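Local coordinates for benzoylformate Decarboxylase (Polynucleobacter necessarius, PDB 4K9Q) that catalyses the decarboxylation of benzoylformate to benzaldehyde and carbon dioxide, using thiamine diphosphate and a magnesium ion as cofactors, at the interface of chains A and B and the interface of chains A and C. Sequence-based numbering; all coordinates share one arbitrary frame. Chains: chain A/B/C, Benzoylformate Decarboxylase.

Contact 1: the interface of chains A and B. Residues chain A 233, 276-278, 396-398; chain B 109.
B:Leu109 enters chain A by its side chain, and each branch of the isopropyl end meets a different kind of surface. The tight part is aromatic. CD2 stands over the centre of the A:Phe233 ring, 3.7 Å from the centroid, in a CH-pi contact. The same methyl lies 3.9 Å from A:Tyr278 CG, above that ring but towards its rim, and so fills the corner between two aromatic faces. CG of the leucine points away from its own backbone N (chi1 -170°), which directs both methyls into chain A while the backbone stays behind to bond: B:Leu109 N donates to A:Tyr277 O at 2.8 Å. The CD1 side is looser and more polar: CD1 rests 3.9 Å from A:Arg276 CD and faces backbone carbonyls, A:Ala396 O at 3.5 Å and A:Ser397 O at 3.7 Å. A:Arg276 bends at its third torsion (chi3 -74°), and its NH1 reaches A:Phe233 O (2.9 Å) in the guanidinium plane, tying two walls of the pocket together. All segments are loops: the leucine follows 3-10 helix 104-106 of chain B, and A:Gly398, a cofactor-binding residue, lies between strand 392-393 and helix 403-417 of chain A.

Contact 2: the interface of chains A and C. Residues chain A 148, 175-177; chain C 186, 310-311.
The stretch A:Thr175 to A:Ser177 is extended and meets strand 309-312 of chain C, where C:Ser310 N donates a straight bond (164° at H) to A:Thr175 O, 3.0 Å away, from above the carbonyl plane. The side chain of C:Ser310 returns to the same oxygen: with OG between its backbone N and carbonyl carbon (chi1 60°), the hydroxyl donates to A:Thr175 O at 3.2 Å, this time in the carbonyl plane and on a lone pair. One carbonyl is thus gripped by two groups of one residue. OG also touches A:Val176 CG1 and meets water 1 at 2.9 Å, a water shared with A:Gln148 OE1 and A:Ser177 N. Water 2 joins A:Thr175 OG1 to C:Ser310 O, the latter at 2.7 Å. One residue further along the same strand, A:Ser177 CB packs on CA and CB of C:Leu311 and, at 4.0 Å, on CG of C:Lys186 from helix 184-196, whose chain is bent at chi2 and chi3. Replacing C:Ser310 with an alanine would probably leave A:Thr175 O with the backbone bond but without its in-plane donor, and water 1 without its anchor on chain C. With its two-fold twin, the patch helps to hold chains A and C together in the deposited tetramer.

Contact 3: the interface of chains A and B. Residues chain A 32-35, 41; chain B 472-475.
B:Pro475 points the CB-CG side of its ring at the face of A:Tyr41, with CG over the rim, 3.5 Å from A:Tyr41 CG, in a CH-pi contact. The tyrosine ring is carried away from its own backbone N (chi1 -176°) and presents this face to the proline, the two side chains crossing at about a right angle. The adjacent ring carbon, CD, touches A:Phe35 CB at 3.8 Å and also meets A:Leu32 CB at 3.9 Å, so that the CG-CD corner of the pyrrolidine ring sits in an angle formed by three residues of chain A. Next to it, B:Val474 CG1 packs at 4.0 Å on A:Leu32 CB, at the end of helix 29-32. Farther out, the aliphatic part of A:Lys33 runs beside B:Pro472, both side chains pointing the same way.

The polar rim gathers at A:Asp34, which like B:Asn473 has a backbone in the left-handed helical region. Its N donates to B:Pro472 O at 3.0 Å, and its carboxylate divides its two oxygens between partners on different chains. A:Lys33, bent at its last torsion (chi4 -66°), brings NZ above the carboxylate plane to form a salt bridge with OD2, which probably steadies the acid. The other oxygen, OD1, accepts from the amide of B:Asn473: ND2 lies 3.0 Å away, nearly along the C-O axis, with OD1 close to the amide plane.

Contact 1: the interface of chains A and B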
# COMPACT_ATOMS: atom_id res chain seq x y z
N PHE A 233 26.84 -1.44 -15.05
CA PHE A 233 26.38 -2.22 -13.90
C PHE A 233 25.69 -3.52 -14.29
O PHE A 233 24.65 -3.89 -13.72
CB PHE A 233 25.50 -1.36 -12.99
CG PHE A 233 26.29 -0.41 -12.14
CD1 PHE A 233 26.89 -0.85 -10.98
CD2 PHE A 233 26.48 0.91 -12.54
CE1 PHE A 233 27.65 0.01 -10.21
CE2 PHE A 233 27.25 1.77 -11.76
CZ PHE A 233 27.83 1.31 -10.60
N ARG A 276 21.08 1.75 -16.84
CA ARG A 276 21.31 1.68 -15.40
C ARG A 276 22.38 2.68 -14.99
O ARG A 276 23.52 2.33 -14.64
CB ARG A 276 21.66 0.25 -14.98
CG ARG A 276 21.76 0.04 -13.48
CD ARG A 276 21.95 -1.43 -13.17
NE ARG A 276 20.70 -2.16 -13.37
CZ ARG A 276 20.64 -3.49 -13.51
NH1 ARG A 276 21.76 -4.20 -13.50
NH2 ARG A 276 19.47 -4.08 -13.68
N TYR A 277 22.00 3.96 -15.04
CA TYR A 277 22.91 5.04 -14.66
C TYR A 277 23.10 5.09 -13.15
O TYR A 277 22.32 4.54 -12.39
CB TYR A 277 22.33 6.38 -15.11
CG TYR A 277 22.15 6.55 -16.60
CD1 TYR A 277 23.23 6.50 -17.48
CD2 TYR A 277 20.89 6.85 -17.13
CE1 TYR A 277 23.05 6.71 -18.84
CE2 TYR A 277 20.71 7.06 -18.49
CZ TYR A 277 21.79 6.99 -19.34
OH TYR A 277 21.62 7.21 -20.69
N TYR A 278 24.15 5.78 -12.72
CA TYR A 278 24.38 5.92 -11.28
C TYR A 278 24.72 7.38 -10.92
O TYR A 278 23.87 8.09 -10.40
CB TYR A 278 25.44 4.92 -10.80
CG TYR A 278 25.72 4.97 -9.31
CD1 TYR A 278 24.79 5.52 -8.43
CD2 TYR A 278 26.90 4.46 -8.80
CE1 TYR A 278 25.05 5.57 -7.06
CE2 TYR A 278 27.16 4.50 -7.44
CZ TYR A 278 26.23 5.05 -6.58
OH TYR A 278 26.49 5.09 -5.22
N ALA A 396 22.58 -6.72 -8.78
CA ALA A 396 21.99 -5.81 -9.76
C ALA A 396 21.61 -4.47 -9.15
O ALA A 396 21.30 -3.51 -9.87
CB ALA A 396 20.75 -6.45 -10.41
N SER A 397 21.67 -4.38 -7.82
CA SER A 397 21.01 -3.32 -7.06
C SER A 397 21.93 -2.28 -6.43
O SER A 397 21.48 -1.19 -6.05
CB SER A 397 20.21 -3.95 -5.93
OG SER A 397 21.12 -4.47 -4.98
N GLY A 398 23.20 -2.62 -6.26
CA GLY A 398 24.13 -1.79 -5.51
C GLY A 398 23.99 -1.85 -3.99
O GLY A 398 24.69 -1.12 -3.28
N LEU B 109 20.17 3.26 -11.16
CA LEU B 109 20.66 2.49 -10.03
C LEU B 109 20.39 3.22 -8.72
O LEU B 109 20.54 4.44 -8.65
CB LEU B 109 22.16 2.23 -10.17
CG LEU B 109 22.73 1.23 -9.18
CD1 LEU B 109 22.30 -0.18 -9.54
CD2 LEU B 109 24.25 1.36 -9.15

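Contact 2: the interface of chains A and C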
# COMPACT_ATOMS: atom_id res chain seq x y z
N GLN A 148 7.37 -17.36 -13.78
CA GLN A 148 7.01 -16.72 -15.04
C GLN A 148 7.80 -15.44 -15.25
O GLN A 148 8.11 -14.71 -14.31
CB GLN A 148 5.50 -16.45 -15.09
CG GLN A 148 4.71 -17.74 -15.02
CD GLN A 148 3.22 -17.53 -15.05
OE1 GLN A 148 2.50 -18.31 -15.69
NE2 GLN A 148 2.73 -16.50 -14.37
N THR A 175 2.06 -26.73 -13.91
CA THR A 175 3.29 -26.22 -14.52
C THR A 175 3.02 -24.92 -15.27
O THR A 175 1.89 -24.63 -15.65
CB THR A 175 3.96 -27.24 -15.47
OG1 THR A 175 3.16 -27.39 -16.65
CG2 THR A 175 4.13 -28.60 -14.80
N VAL A 176 4.08 -24.14 -15.46
CA VAL A 176 3.98 -22.84 -16.13
C VAL A 176 5.12 -22.67 -17.11
O VAL A 176 6.11 -23.41 -17.08
CB VAL A 176 4.02 -21.67 -15.11
CG1 VAL A 176 2.85 -21.75 -14.15
CG2 VAL A 176 5.36 -21.65 -14.35
N SER A 177 4.99 -21.68 -17.99
CA SER A 177 6.09 -21.30 -18.86
C SER A 177 6.99 -20.36 -18.07
O SER A 177 6.53 -19.65 -17.17
CB SER A 177 5.58 -20.60 -20.12
OG SER A 177 4.87 -19.41 -19.80
N LYS C 186 7.15 -24.68 -25.35
CA LYS C 186 5.83 -24.92 -24.78
C LYS C 186 4.80 -25.17 -25.88
O LYS C 186 3.89 -25.97 -25.70
CB LYS C 186 5.38 -23.78 -23.88
CG LYS C 186 6.25 -23.59 -22.63
CD LYS C 186 6.46 -24.88 -21.87
CE LYS C 186 5.43 -25.07 -20.78
NZ LYS C 186 5.87 -26.09 -19.75
N SER C 310 0.20 -24.50 -18.08
CA SER C 310 -0.07 -23.24 -18.74
C SER C 310 1.14 -22.68 -19.48
O SER C 310 2.28 -23.10 -19.25
CB SER C 310 -0.58 -22.20 -17.73
OG SER C 310 0.37 -21.97 -16.70
N LEU C 311 0.87 -21.75 -20.39
CA LEU C 311 1.91 -20.89 -20.93
C LEU C 311 1.34 -19.50 -21.13
O LEU C 311 0.12 -19.32 -21.27
CB LEU C 311 2.50 -21.45 -22.24
CG LEU C 311 1.61 -21.53 -23.49
CD1 LEU C 311 1.47 -20.18 -24.21
CD2 LEU C 311 2.21 -22.57 -24.45
O HOH W 1 2.43 -20.16 -17.71
O HOH W 2 3.22 -25.63 -18.80
O HOH W 3 -0.88 -23.44 -14.73

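Contact 3: the interface of chains A and B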
# COMPACT_ATOMS: atom_id res chain seq x y z
N LEU A 32 8.83 -26.49 10.48
CA LEU A 32 10.11 -27.19 10.45
C LEU A 32 10.13 -28.49 11.25
O LEU A 32 11.10 -29.23 11.20
CB LEU A 32 11.21 -26.26 10.98
CG LEU A 32 11.44 -24.97 10.19
CD1 LEU A 32 12.43 -24.10 10.92
CD2 LEU A 32 11.94 -25.27 8.77
N LYS A 33 9.06 -28.76 12.00
CA LYS A 33 8.95 -30.00 12.76
C LYS A 33 9.22 -31.22 11.88
O LYS A 33 8.69 -31.32 10.77
CB LYS A 33 7.55 -30.08 13.38
CG LYS A 33 7.20 -31.43 13.99
CD LYS A 33 5.82 -31.36 14.62
CE LYS A 33 5.36 -32.71 15.13
NZ LYS A 33 5.14 -33.66 14.01
N ASP A 34 10.04 -32.14 12.38
CA ASP A 34 10.40 -33.35 11.64
C ASP A 34 10.86 -33.04 10.22
O ASP A 34 10.47 -33.71 9.26
CB ASP A 34 9.22 -34.32 11.61
CG ASP A 34 8.88 -34.88 12.98
OD1 ASP A 34 9.81 -35.12 13.77
OD2 ASP A 34 7.68 -35.07 13.26
N PHE A 35 11.68 -32.01 10.08
CA PHE A 35 12.18 -31.60 8.77
C PHE A 35 12.70 -32.84 8.03
O PHE A 35 13.49 -33.60 8.57
CB PHE A 35 13.28 -30.55 8.92
CG PHE A 35 13.56 -29.81 7.65
CD1 PHE A 35 14.63 -30.17 6.84
CD2 PHE A 35 12.74 -28.77 7.24
CE1 PHE A 35 14.89 -29.49 5.67
CE2 PHE A 35 12.98 -28.10 6.06
CZ PHE A 35 14.06 -28.45 5.28
N TYR A 41 18.08 -28.02 4.97
CA TYR A 41 17.90 -26.75 5.67
C TYR A 41 19.28 -26.14 5.88
O TYR A 41 20.19 -26.81 6.39
CB TYR A 41 17.22 -26.96 7.02
CG TYR A 41 16.92 -25.67 7.75
CD1 TYR A 41 17.86 -25.08 8.58
CD2 TYR A 41 15.68 -25.05 7.61
CE1 TYR A 41 17.58 -23.90 9.24
CE2 TYR A 41 15.39 -23.87 8.29
CZ TYR A 41 16.35 -23.31 9.10
OH TYR A 41 16.08 -22.14 9.78
N PRO B 472 9.50 -31.64 17.58
CA PRO B 472 10.83 -32.23 17.59
C PRO B 472 11.50 -32.11 16.24
O PRO B 472 10.83 -31.88 15.22
CB PRO B 472 10.55 -33.71 17.90
CG PRO B 472 9.18 -33.94 17.35
CD PRO B 472 8.43 -32.66 17.60
N ASN B 473 12.82 -32.24 16.24
CA ASN B 473 13.60 -32.33 15.02
C ASN B 473 13.54 -31.08 14.16
O ASN B 473 13.60 -31.15 12.94
CB ASN B 473 13.20 -33.58 14.22
CG ASN B 473 13.42 -34.87 15.01
OD1 ASN B 473 14.45 -35.04 15.66
ND2 ASN B 473 12.43 -35.75 14.97
N VAL B 474 13.43 -29.93 14.82
CA VAL B 474 13.58 -28.65 14.13
C VAL B 474 15.08 -28.40 13.89
O VAL B 474 15.89 -28.51 14.81
CB VAL B 474 12.99 -27.50 14.97
CG1 VAL B 474 13.33 -26.14 14.34
CG2 VAL B 474 11.48 -27.67 15.12
N PRO B 475 15.46 -28.08 12.64
CA PRO B 475 16.87 -27.80 12.35
C PRO B 475 17.30 -26.40 12.74
O PRO B 475 16.46 -25.55 13.05
CB PRO B 475 16.97 -27.98 10.84
CG PRO B 475 15.61 -27.65 10.34
CD PRO B 475 14.63 -28.04 11.42

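Contacts 1 and 3 belong to the same A-B interface, about 39 Å apart between the centres of their C-alpha atoms, and share no residues. In contact 1 chain B supplies a loop of its N-terminal region, whereas in contact 3 chain A offers its own N-terminal region to a C-terminal segment of chain B, so the two protomers are joined at widely separated places, as expected of the dimer that houses thiamine diphosphate between subunits. Contact 2 faces chain C, about 30 Å from contact 1 and 33 Å from contact 3. Chain A thus touches different neighbours through separate surfaces, fitting the deposited tetramer.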